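Local coordinates for protein putative P450-like enzyme (Streptomyces himastatinicus ATCC 53653, PDB 5Z9J) that binds heme b and is probably a cytochrome P450 monooxygenase, which would use molecular oxygen to oxidise an organic substrate, at residues L48-P51 against K52-S56; F152-W155 against M156-L160; Q220-N223 against D224-S228; L348-Q351 against L352-E356. All coordinates share one frame; numbering follows the deposited sequence.

Interaction 1: L48-P51 against K52-S56; sequences LSNP and KVFSS
The backbone makes a single helix-like turn here: Asn50 O accepts from Phe54 N at 2.8 Å, in the carbonyl plane, with a weak second bond from Val53 N at 3.3 Å. The Asn50 side chain reinforces the turn. Its CG stands anti to the backbone N (chi1 -167°), which carries the amide out over Val53. There Asn50 OD1 accepts from Val53 N at 3.2 Å. The donor sits well above the amide plane and is not aimed at a lone pair. The same amide lies against the valine side chain, with Asn50 ND2 3.7 Å from Val53 CG2. Asn50 O lies at the edge of the Phe54 ring, near its plane, 3.6 Å from Phe54 CD2. One ring face carries Val53 CG1, 3.6 Å above the plane and offset toward the rim. Beyond the turn, Phe54 packs on Val295 and Val297, and Pro51 on Ile344. The turn joins helix 41-48 to strand 54-55, an outer strand of the five-stranded sheet. Val53 N-H is thus held mainly by Asn50 OD1 and only weakly by Asn50 O, which ties the Asn50 side chain to the turn its own carbonyl closes.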
loop_
_atom_site.group_PDB
_atom_site.type_symbol
_atom_site.label_atom_id
_atom_site.label_comp_id
_atom_site.label_asym_id
_atom_site.label_seq_id
_atom_site.Cartn_x
_atom_site.Cartn_y
_atom_site.Cartn_z
ATOM N N LEU A 48 -3.838 14.908 7.433
ATOM C CA LEU A 48 -3.710 14.464 6.021
ATOM C C LEU A 48 -4.275 15.553 5.083
ATOM O O LEU A 48 -3.793 15.688 3.960
ATOM C CB LEU A 48 -4.431 13.117 5.807
ATOM C CG LEU A 48 -3.874 11.915 6.574
ATOM C CD1 LEU A 48 -4.752 10.681 6.341
ATOM C CD2 LEU A 48 -2.419 11.590 6.128
ATOM N N SER A 49 -5.270 16.329 5.559
ATOM C CA SER A 49 -5.859 17.410 4.756
ATOM C C SER A 49 -5.122 18.756 4.870
ATOM O O SER A 49 -5.544 19.764 4.309
ATOM C CB SER A 49 -7.330 17.609 5.137
ATOM O OG SER A 49 -8.005 16.390 4.973
ATOM N N ASN A 50 -4.041 18.770 5.634
ATOM C CA ASN A 50 -3.261 19.962 5.788
ATOM C C ASN A 50 -1.832 19.733 5.312
ATOM O O ASN A 50 -0.906 19.737 6.132
ATOM C CB ASN A 50 -3.267 20.389 7.260
ATOM C CG ASN A 50 -2.730 21.780 7.456
ATOM O OD1 ASN A 50 -2.130 22.351 6.543
ATOM N ND2 ASN A 50 -2.932 22.337 8.646
ATOM N N PRO A 51 -1.636 19.568 3.984
ATOM C CA PRO A 51 -0.272 19.276 3.498
ATOM C C PRO A 51 0.692 20.467 3.572
ATOM O O PRO A 51 1.897 20.238 3.621
ATOM C CB PRO A 51 -0.501 18.840 2.041
ATOM C CG PRO A 51 -1.711 19.555 1.636
ATOM C CD PRO A 51 -2.606 19.614 2.878
ATOM N N LYS A 52 0.181 21.692 3.566
ATOM C CA LYS A 52 1.017 22.884 3.676
ATOM C C LYS A 52 1.753 22.858 5.021
ATOM O O LYS A 52 2.907 23.253 5.119
ATOM C CB LYS A 52 0.179 24.166 3.545
ATOM C CG LYS A 52 -0.493 24.350 2.171
ATOM C CD LYS A 52 -2.023 24.393 2.253
ATOM C CE LYS A 52 -2.515 25.109 3.506
ATOM N NZ LYS A 52 -4.018 25.135 3.644
ATOM N N VAL A 53 1.066 22.422 6.070
ATOM C CA VAL A 53 1.686 22.301 7.382
ATOM C C VAL A 53 2.358 20.928 7.603
ATOM O O VAL A 53 3.423 20.850 8.220
ATOM C CB VAL A 53 0.672 22.593 8.510
ATOM C CG1 VAL A 53 1.244 22.169 9.847
ATOM C CG2 VAL A 53 0.338 24.103 8.532
ATOM N N PHE A 54 1.729 19.844 7.144
ATOM C CA PHE A 54 2.288 18.501 7.352
ATOM C C PHE A 54 2.833 17.885 6.068
ATOM O O PHE A 54 2.117 17.211 5.345
ATOM C CB PHE A 54 1.241 17.596 7.983
ATOM C CG PHE A 54 0.820 18.058 9.373
ATOM C CD1 PHE A 54 1.600 17.767 10.499
ATOM C CD2 PHE A 54 -0.324 18.818 9.537
ATOM C CE1 PHE A 54 1.189 18.207 11.797
ATOM C CE2 PHE A 54 -0.728 19.278 10.820
ATOM C CZ PHE A 54 0.034 18.966 11.941
ATOM N N SER A 55 4.117 18.101 5.833
ATOM C CA SER A 55 4.753 17.707 4.592
ATOM C C SER A 55 4.870 16.197 4.419
ATOM O O SER A 55 5.087 15.451 5.359
ATOM C CB SER A 55 6.140 18.356 4.531
ATOM O OG SER A 55 6.849 17.947 3.385
ATOM N N SER A 56 4.785 15.758 3.173
ATOM C CA SER A 56 5.024 14.368 2.840
ATOM C C SER A 56 6.483 14.156 2.428
ATOM O O SER A 56 6.912 13.030 2.158
ATOM C CB SER A 56 4.083 13.945 1.722
ATOM O OG SER A 56 2.762 13.825 2.237
#

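Interaction 2: F152-W155 against M156-L160; sequences FRQW and MDKML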
loop_
_atom_site.group_PDB
_atom_site.type_symbol
_atom_site.label_atom_id
_atom_site.label_comp_id
_atom_site.label_asym_id
_atom_site.label_seq_id
_atom_site.Cartn_x
_atom_site.Cartn_y
_atom_site.Cartn_z
ATOM N N PHE A 152 11.174 -7.662 -10.738
ATOM C CA PHE A 152 10.395 -6.836 -9.811
ATOM C C PHE A 152 10.215 -7.465 -8.417
ATOM O O PHE A 152 10.285 -6.763 -7.394
ATOM C CB PHE A 152 9.016 -6.529 -10.417
ATOM C CG PHE A 152 9.060 -5.644 -11.648
ATOM C CD1 PHE A 152 10.235 -5.033 -12.052
ATOM C CD2 PHE A 152 7.914 -5.424 -12.401
ATOM C CE1 PHE A 152 10.259 -4.214 -13.185
ATOM C CE2 PHE A 152 7.930 -4.610 -13.530
ATOM C CZ PHE A 152 9.101 -4.005 -13.921
ATOM N N ARG A 153 9.988 -8.778 -8.365
ATOM C CA ARG A 153 9.816 -9.427 -7.068
ATOM C C ARG A 153 11.135 -9.404 -6.294
ATOM O O ARG A 153 11.137 -9.264 -5.056
ATOM C CB ARG A 153 9.310 -10.864 -7.241
ATOM C CG ARG A 153 9.088 -11.611 -5.945
ATOM C CD ARG A 153 7.622 -11.536 -5.543
ATOM N NE ARG A 153 7.316 -12.104 -4.230
ATOM C CZ ARG A 153 7.545 -11.509 -3.063
ATOM N NH1 ARG A 153 8.090 -10.302 -3.007
ATOM N NH2 ARG A 153 7.215 -12.128 -1.942
ATOM N N GLN A 154 12.245 -9.436 -7.038
ATOM C CA GLN A 154 13.579 -9.270 -6.477
ATOM C C GLN A 154 13.739 -7.902 -5.834
ATOM O O GLN A 154 14.145 -7.790 -4.676
ATOM C CB GLN A 154 14.634 -9.440 -7.579
ATOM C CG GLN A 154 16.068 -9.402 -7.086
ATOM C CD GLN A 154 17.091 -9.678 -8.181
ATOM O OE1 GLN A 154 16.745 -10.081 -9.298
ATOM N NE2 GLN A 154 18.363 -9.466 -7.858
ATOM N N TRP A 155 13.385 -6.868 -6.590
ATOM C CA TRP A 155 13.474 -5.500 -6.114
ATOM C C TRP A 155 12.562 -5.266 -4.915
ATOM O O TRP A 155 12.898 -4.496 -4.019
ATOM C CB TRP A 155 13.094 -4.513 -7.221
ATOM C CG TRP A 155 14.045 -4.426 -8.383
ATOM C CD1 TRP A 155 15.283 -4.980 -8.485
ATOM C CD2 TRP A 155 13.821 -3.710 -9.603
ATOM N NE1 TRP A 155 15.846 -4.664 -9.707
ATOM C CE2 TRP A 155 14.963 -3.884 -10.407
ATOM C CE3 TRP A 155 12.755 -2.944 -10.093
ATOM C CZ2 TRP A 155 15.074 -3.314 -11.671
ATOM C CZ3 TRP A 155 12.867 -2.380 -11.352
ATOM C CH2 TRP A 155 14.016 -2.571 -12.126
ATOM N N MET A 156 11.461 -6.007 -4.850
ATOM C CA MET A 156 10.448 -5.758 -3.846
ATOM C C MET A 156 10.789 -6.406 -2.515
ATOM O O MET A 156 10.239 -6.019 -1.487
ATOM C CB MET A 156 9.092 -6.280 -4.354
ATOM C CG MET A 156 7.885 -6.177 -3.394
ATOM S SD MET A 156 7.293 -4.464 -3.240
ATOM C CE MET A 156 7.096 -4.062 -4.973
ATOM N N ASP A 157 11.783 -7.285 -2.501
ATOM C CA ASP A 157 12.237 -7.834 -1.230
ATOM C C ASP A 157 13.365 -7.009 -0.652
ATOM O O ASP A 157 13.518 -6.946 0.569
ATOM C CB ASP A 157 12.690 -9.272 -1.398
ATOM C CG ASP A 157 11.561 -10.174 -1.695
ATOM O OD1 ASP A 157 10.442 -9.664 -1.909
ATOM O OD2 ASP A 157 11.792 -11.380 -1.724
ATOM N N LYS A 158 14.122 -6.358 -1.528
ATOM C CA LYS A 158 15.128 -5.398 -1.116
ATOM C C LYS A 158 14.471 -4.176 -0.479
ATOM O O LYS A 158 14.972 -3.611 0.496
ATOM C CB LYS A 158 16.001 -4.991 -2.299
ATOM C CG LYS A 158 16.955 -6.091 -2.762
ATOM C CD LYS A 158 17.781 -5.636 -3.956
ATOM C CE LYS A 158 18.773 -6.696 -4.401
ATOM N NZ LYS A 158 19.631 -6.234 -5.558
ATOM N N MET A 159 13.354 -3.757 -1.059
ATOM C CA MET A 159 12.625 -2.621 -0.538
ATOM C C MET A 159 11.809 -3.021 0.700
ATOM O O MET A 159 11.604 -2.206 1.595
ATOM C CB MET A 159 11.738 -2.026 -1.636
ATOM C CG MET A 159 12.548 -1.326 -2.723
ATOM S SD MET A 159 11.615 -0.668 -4.122
ATOM C CE MET A 159 11.033 -2.148 -4.945
ATOM N N LEU A 160 11.352 -4.271 0.744
ATOM C CA LEU A 160 10.710 -4.827 1.937
ATOM C C LEU A 160 11.718 -5.041 3.073
ATOM O O LEU A 160 11.371 -4.907 4.256
ATOM C CB LEU A 160 9.997 -6.147 1.619
#
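Arg153 NH1 and Asp157 OD1 form a salt bridge of 2.7 Å, one helical turn apart. The guanidinium and carboxylate planes stand 82° apart, so the pair meets through one nitrogen and one oxygen and not as a flat two-pronged bridge. The arginine gets there by a bend at chi2 (97°), which turns the chain along the helix toward Asp157. Asp157 OD2 lies over one face of the guanidinium. Met156 CG approaches the same group obliquely, 4.1 Å from Arg153 NH1. Gln154 and Lys158 run side by side and point the same way at the surface. Backbone bonding is uneven. Met159 N donates to Trp155 O at 3.1 Å. Gln154 O accepts from Asp157 N at 3.3 Å and only weakly from Lys158 N, and both bonds to Arg153 O are weak. The bend at the end of Met159 folds its methyl back onto the preceding turn: Met159 CE is 3.1 Å from Trp155 O, a tight approach, and 3.9 Å from Trp155 CB. Helix 147-163, probably the F helix of the P450 fold, lies against two others. Trp155 bonds to Glu188 and meets Tyr192 edge-to-face on helix 172-202, while Phe152 packs on Leu235 of helix 224-238.

Interaction 3: Q220-N223 against D224-S228; sequences QKLN and DSQIS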
loop_
_atom_site.group_PDB
_atom_site.type_symbol
_atom_site.label_atom_id
_atom_site.label_comp_id
_atom_site.label_asym_id
_atom_site.label_seq_id
_atom_site.Cartn_x
_atom_site.Cartn_y
_atom_site.Cartn_z
ATOM N N GLN A 220 8.251 20.143 -20.784
ATOM C CA GLN A 220 9.354 19.230 -21.084
ATOM C C GLN A 220 8.952 17.763 -20.781
ATOM O O GLN A 220 8.319 17.482 -19.766
ATOM C CB GLN A 220 10.605 19.615 -20.286
ATOM C CG GLN A 220 11.093 21.102 -20.308
ATOM C CD GLN A 220 10.801 21.894 -21.591
ATOM O OE1 GLN A 220 9.834 22.656 -21.664
ATOM N NE2 GLN A 220 11.666 21.745 -22.592
ATOM N N LYS A 221 9.303 16.831 -21.657
ATOM C CA LYS A 221 9.045 15.415 -21.380
ATOM C C LYS A 221 9.811 14.913 -20.149
ATOM O O LYS A 221 10.757 15.558 -19.679
ATOM C CB LYS A 221 9.395 14.570 -22.604
ATOM C CG LYS A 221 8.562 14.895 -23.826
ATOM C CD LYS A 221 9.169 14.299 -25.088
ATOM C CE LYS A 221 8.913 15.209 -26.280
ATOM N NZ LYS A 221 10.070 16.091 -26.653
ATOM N N LEU A 222 9.438 13.729 -19.666
ATOM C CA LEU A 222 10.057 13.176 -18.474
ATOM C C LEU A 222 11.356 12.484 -18.795
ATOM O O LEU A 222 11.524 11.880 -19.851
ATOM C CB LEU A 222 9.137 12.175 -17.764
ATOM C CG LEU A 222 7.811 12.661 -17.182
ATOM C CD1 LEU A 222 6.863 13.143 -18.243
ATOM C CD2 LEU A 222 7.143 11.551 -16.362
ATOM N N ASN A 223 12.270 12.575 -17.843
ATOM C CA ASN A 223 13.528 11.874 -17.930
ATOM C C ASN A 223 13.469 10.479 -17.321
ATOM O O ASN A 223 12.412 10.032 -16.847
ATOM C CB ASN A 223 14.635 12.715 -17.282
ATOM C CG ASN A 223 14.335 13.086 -15.846
ATOM O OD1 ASN A 223 13.843 12.281 -15.054
ATOM N ND2 ASN A 223 14.664 14.321 -15.496
ATOM N N ASP A 224 14.610 9.799 -17.323
ATOM C CA ASP A 224 14.641 8.420 -16.894
ATOM C C ASP A 224 14.340 8.340 -15.421
ATOM O O ASP A 224 13.651 7.419 -14.987
ATOM C CB ASP A 224 16.007 7.802 -17.155
ATOM C CG ASP A 224 16.327 7.672 -18.620
ATOM O OD1 ASP A 224 15.394 7.569 -19.438
ATOM O OD2 ASP A 224 17.531 7.711 -18.946
ATOM N N SER A 225 14.807 9.331 -14.667
ATOM C CA SER A 225 14.615 9.310 -13.226
ATOM C C SER A 225 13.136 9.560 -12.858
ATOM O O SER A 225 12.566 8.906 -11.981
ATOM C CB SER A 225 15.550 10.333 -12.556
ATOM O OG SER A 225 15.447 10.270 -11.144
ATOM N N GLN A 226 12.487 10.463 -13.575
ATOM C CA GLN A 226 11.074 10.691 -13.335
ATOM C C GLN A 226 10.234 9.455 -13.667
ATOM O O GLN A 226 9.356 9.061 -12.887
ATOM C CB GLN A 226 10.596 11.885 -14.143
ATOM C CG GLN A 226 11.192 13.190 -13.633
ATOM C CD GLN A 226 10.811 14.394 -14.474
ATOM O OE1 GLN A 226 11.065 14.435 -15.687
ATOM N NE2 GLN A 226 10.166 15.372 -13.839
ATOM N N ILE A 227 10.482 8.867 -14.831
ATOM C CA ILE A 227 9.768 7.671 -15.245
ATOM C C ILE A 227 10.047 6.503 -14.304
ATOM O O ILE A 227 9.135 5.786 -13.923
ATOM C CB ILE A 227 10.138 7.321 -16.683
ATOM C CG1 ILE A 227 9.547 8.388 -17.604
ATOM C CG2 ILE A 227 9.665 5.890 -17.062
ATOM C CD1 ILE A 227 9.871 8.204 -19.076
ATOM N N SER A 228 11.308 6.333 -13.911
ATOM C CA SER A 228 11.678 5.250 -13.005
ATOM C C SER A 228 11.003 5.437 -11.626
ATOM O O SER A 228 10.403 4.512 -11.065
ATOM C CB SER A 228 13.202 5.184 -12.858
ATOM O OG SER A 228 13.618 4.005 -12.196
HETATM O O HOH W 1 12.314 16.310 -17.096
HETATM O O HOH W 2 13.189 9.725 -20.574
#
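Asn223 and Gln226 exchange bonds in both directions. Asn223 holds its CG in the crowded position between the backbone N and the carbonyl carbon (chi1 56°), and this swings OD1 over the first turn of the helix. Asn223 OD1 accepts from Gln226 N at 2.7 Å, nearly along the C=O axis. Gln226 sets its CG beside its own backbone N and then runs extended (chi2 176°), which returns OE1 to the residue before the helix. Gln226 OE1 accepts from Asn223 N at 3.1 Å, in the amide plane and on a lone pair. A water also donates to Gln226 OE1 at 2.7 Å and to Lys221 O. The two side chains cross at about a right angle, with their amide planes 44° apart. An alanine at Asn223 would remove OD1, and Gln226 N would probably be left without its capping acceptor at the helix end. Below the polar pair, Leu222 CB touches Ile227 CG1 at 3.8 Å, and Leu222 CD2 lies 4.1 Å from Gln226 CB. Ser225 OG is bonded to Ala69 O. The paired bonds are a capping box, and Leu222 with Ile227 makes the hydrophobic staple often found with it, here starting helix 224-238, consistent with the long distal helix of P450s.

Interaction 4: L348-Q351 against L352-E356; sequences LGRQ and LARME. With HEM (protoporphyrin IX containing Fe), chain E.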
loop_
_atom_site.group_PDB
_atom_site.type_symbol
_atom_site.label_atom_id
_atom_site.label_comp_id
_atom_site.label_asym_id
_atom_site.label_seq_id
_atom_site.Cartn_x
_atom_site.Cartn_y
_atom_site.Cartn_z
ATOM N N LEU A 348 -3.971 6.712 -5.474
ATOM C CA LEU A 348 -4.167 6.802 -6.915
ATOM C C LEU A 348 -4.652 5.497 -7.517
ATOM O O LEU A 348 -5.345 5.459 -8.520
ATOM C CB LEU A 348 -2.826 7.186 -7.585
ATOM C CG LEU A 348 -2.785 7.189 -9.118
ATOM C CD1 LEU A 348 -1.752 8.212 -9.515
ATOM C CD2 LEU A 348 -2.430 5.801 -9.736
ATOM N N GLY A 349 -4.220 4.394 -6.948
ATOM C CA GLY A 349 -4.597 3.108 -7.522
ATOM C C GLY A 349 -5.849 2.533 -6.876
ATOM O O GLY A 349 -6.146 1.390 -7.068
ATOM N N ARG A 350 -6.617 3.353 -6.154
ATOM C CA ARG A 350 -7.792 2.841 -5.413
ATOM C C ARG A 350 -8.782 2.040 -6.287
ATOM O O ARG A 350 -9.199 0.941 -5.902
ATOM C CB ARG A 350 -8.538 3.998 -4.750
ATOM C CG ARG A 350 -9.237 4.908 -5.742
ATOM C CD ARG A 350 -9.666 6.210 -5.141
ATOM N NE ARG A 350 -10.041 7.153 -6.192
ATOM C CZ ARG A 350 -9.200 7.950 -6.846
ATOM N NH1 ARG A 350 -7.901 7.970 -6.553
ATOM N NH2 ARG A 350 -9.683 8.747 -7.788
ATOM N N GLN A 351 -9.084 2.547 -7.487
ATOM C CA GLN A 351 -10.004 1.896 -8.400
ATOM C C GLN A 351 -9.477 0.517 -8.836
ATOM O O GLN A 351 -10.176 -0.484 -8.736
ATOM C CB GLN A 351 -10.264 2.794 -9.622
ATOM C CG GLN A 351 -11.192 2.139 -10.620
ATOM C CD GLN A 351 -11.747 3.054 -11.694
ATOM O OE1 GLN A 351 -11.355 4.235 -11.838
ATOM N NE2 GLN A 351 -12.631 2.490 -12.505
ATOM N N LEU A 352 -8.225 0.455 -9.279
ATOM C CA LEU A 352 -7.616 -0.827 -9.615
ATOM C C LEU A 352 -7.556 -1.793 -8.430
ATOM O O LEU A 352 -7.743 -3.002 -8.600
ATOM C CB LEU A 352 -6.196 -0.624 -10.172
ATOM C CG LEU A 352 -5.370 -1.908 -10.342
ATOM C CD1 LEU A 352 -6.148 -2.917 -11.198
ATOM C CD2 LEU A 352 -4.038 -1.621 -11.092
ATOM N N ALA A 353 -7.223 -1.270 -7.246
ATOM C CA ALA A 353 -7.071 -2.132 -6.066
ATOM C C ALA A 353 -8.404 -2.748 -5.665
ATOM O O ALA A 353 -8.460 -3.919 -5.310
ATOM C CB ALA A 353 -6.443 -1.361 -4.906
ATOM N N ARG A 354 -9.458 -1.933 -5.686
ATOM C CA ARG A 354 -10.808 -2.410 -5.417
ATOM C C ARG A 354 -11.283 -3.363 -6.546
ATOM O O ARG A 354 -11.860 -4.395 -6.294
ATOM C CB ARG A 354 -11.724 -1.221 -5.306
ATOM C CG ARG A 354 -11.567 -0.424 -3.999
ATOM C CD ARG A 354 -12.261 0.934 -4.088
ATOM N NE ARG A 354 -12.295 1.641 -2.794
ATOM C CZ ARG A 354 -12.432 2.962 -2.638
ATOM N NH1 ARG A 354 -12.493 3.755 -3.691
ATOM N NH2 ARG A 354 -12.532 3.494 -1.401
ATOM N N MET A 355 -10.970 -3.055 -7.790
ATOM C CA MET A 355 -11.440 -3.944 -8.881
ATOM C C MET A 355 -10.784 -5.341 -8.715
ATOM O O MET A 355 -11.443 -6.347 -8.746
ATOM C CB MET A 355 -11.115 -3.338 -10.254
ATOM C CG MET A 355 -11.578 -4.178 -11.433
ATOM S SD MET A 355 -10.184 -5.086 -11.931
ATOM C CE MET A 355 -9.159 -3.793 -12.597
ATOM N N GLU A 356 -9.495 -5.364 -8.450
ATOM C CA GLU A 356 -8.709 -6.596 -8.286
ATOM C C GLU A 356 -9.130 -7.438 -7.127
ATOM O O GLU A 356 -9.236 -8.647 -7.213
ATOM C CB GLU A 356 -7.237 -6.287 -8.003
ATOM C CG GLU A 356 -6.458 -5.731 -9.093
ATOM C CD GLU A 356 -5.009 -5.598 -8.689
ATOM O OE1 GLU A 356 -4.241 -6.398 -9.234
ATOM O OE2 GLU A 356 -4.625 -4.725 -7.862
HETATM C CHA HEM E . -1.403 6.405 -2.080
HETATM C CHB HEM E . -3.021 2.642 0.417
HETATM C CHC HEM E . -3.212 0.119 -3.704
HETATM C CHD HEM E . -0.719 3.502 -5.981
HETATM C C1A HEM E . -1.847 5.667 -1.006
HETATM C C2A HEM E . -2.009 6.097 0.385
HETATM C C3A HEM E . -2.478 5.056 1.077
HETATM C C4A HEM E . -2.610 3.925 0.146
HETATM C CMA HEM E . -2.790 5.036 2.579
HETATM C CAA HEM E . -1.713 7.499 0.958
HETATM C CBA HEM E . -0.210 7.702 1.188
HETATM C CGA HEM E . 0.079 8.956 2.024
HETATM O O1A HEM E . 1.242 9.187 2.439
HETATM O O2A HEM E . -0.821 9.777 2.276
HETATM C C1B HEM E . -3.275 1.658 -0.496
HETATM C C2B HEM E . -3.973 0.434 -0.206
HETATM C C3B HEM E . -4.028 -0.263 -1.347
HETATM C C4B HEM E . -3.341 0.501 -2.376
HETATM C CMB HEM E . -4.520 0.105 1.194
HETATM C CAB HEM E . -4.646 -1.636 -1.634
HETATM C CBB HEM E . -5.316 -2.350 -0.730
HETATM C C1C HEM E . -2.577 0.813 -4.717
HETATM C C2C HEM E . -2.427 0.382 -6.130
HETATM C C3C HEM E . -1.738 1.336 -6.739
HETATM C C4C HEM E . -1.425 2.342 -5.755
HETATM C CMC HEM E . -3.027 -0.916 -6.701
HETATM C CAC HEM E . -1.232 1.493 -8.193
HETATM C CBC HEM E . -1.487 0.634 -9.169
HETATM C C1D HEM E . -0.644 4.558 -5.133
HETATM C C2D HEM E . 0.070 5.767 -5.420
HETATM C C3D HEM E . -0.167 6.665 -4.219
HETATM C C4D HEM E . -0.989 5.921 -3.308
HETATM C CMD HEM E . 0.909 6.102 -6.678
HETATM C CAD HEM E . 0.436 8.058 -4.010
HETATM C CBD HEM E . -0.504 9.134 -4.510
HETATM C CGD HEM E . 0.054 10.481 -4.085
HETATM O O1D HEM E . 0.967 10.545 -3.230
HETATM O O2D HEM E . -0.447 11.518 -4.594
HETATM N NA HEM E . -2.229 4.357 -1.082
HETATM N NB HEM E . -2.884 1.661 -1.831
HETATM N NC HEM E . -1.932 1.984 -4.570
HETATM N ND HEM E . -1.292 4.683 -3.889
HETATM FE FE HEM E . -2.187 3.248 -2.918
HETATM O O HOH W 3 -6.715 2.844 -10.176
#
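Gly349 O and Ala353 N open the backbone bonding of the helix, at 2.9 Å. Arg354 N to Arg350 O and Met355 N to Gln351 O continue it with the same i to i+4 spacing. A water accepts from Leu352 N at 3.0 Å and donates weakly to Leu348 O, so it spans the first turn.

The aliphatic stem of Arg350 meets the guanidinium of Arg354. Arg350 CD lies 4.0 Å from Arg354 NH1 and comes at that guanidinium obliquely, and the two guanidinium planes are 86° apart. Arg350 NH1 bonds to Cys347 O and also lies close to Arg87, a like charge that binds the heme. Arg354 NE forms a salt bridge with Glu275 of helix 270-280. Arg354 has CG anti to its carbonyl carbon (chi1 -74°), which lays CG 3.3 Å from Arg350 O. A leucine in place of Arg354 would probably leave Glu275 without its positive partner and weaken the tie between the two helices.

Apolar contacts face the heme. Gly349 CA is 3.5 Å from HEM C3C, and a beta carbon there would clash with the porphyrin. Ala353 CB reaches HEM CAB at 3.7 Å, and Leu352 CD2 reaches HEM CBC at 3.9 Å, so Ala353 and Leu352 each pack on one of the two vinyl groups. Leu348 CB sits by HEM C2D at 3.9 Å. This is the P450 heme-binding site, where the loop carrying the axial cysteine, Cys347, runs into the L helix.

Overall arrangement
All four contacts are local and none touches another. Interaction 4 lies nearest the centre of the chain and alone touches the heme; interaction 3 lies farthest out and is a surface contact. Interactions 1, 2 and 4 are partly buried. Interaction 2 lies within a helix and has a salt bridge along its exposed side. Interaction 4 covers a helix start held by backbone bonds, with apolar heme contacts on one side and arginines on another. Interactions 1 and 3 stand where a helix meets a strand or loop, and both use an asparagine oxygen. Interactions 2 and 3 come closest, about 6 Å between nearest atoms, consistent with the packing of helix 147-163 on helix 224-238.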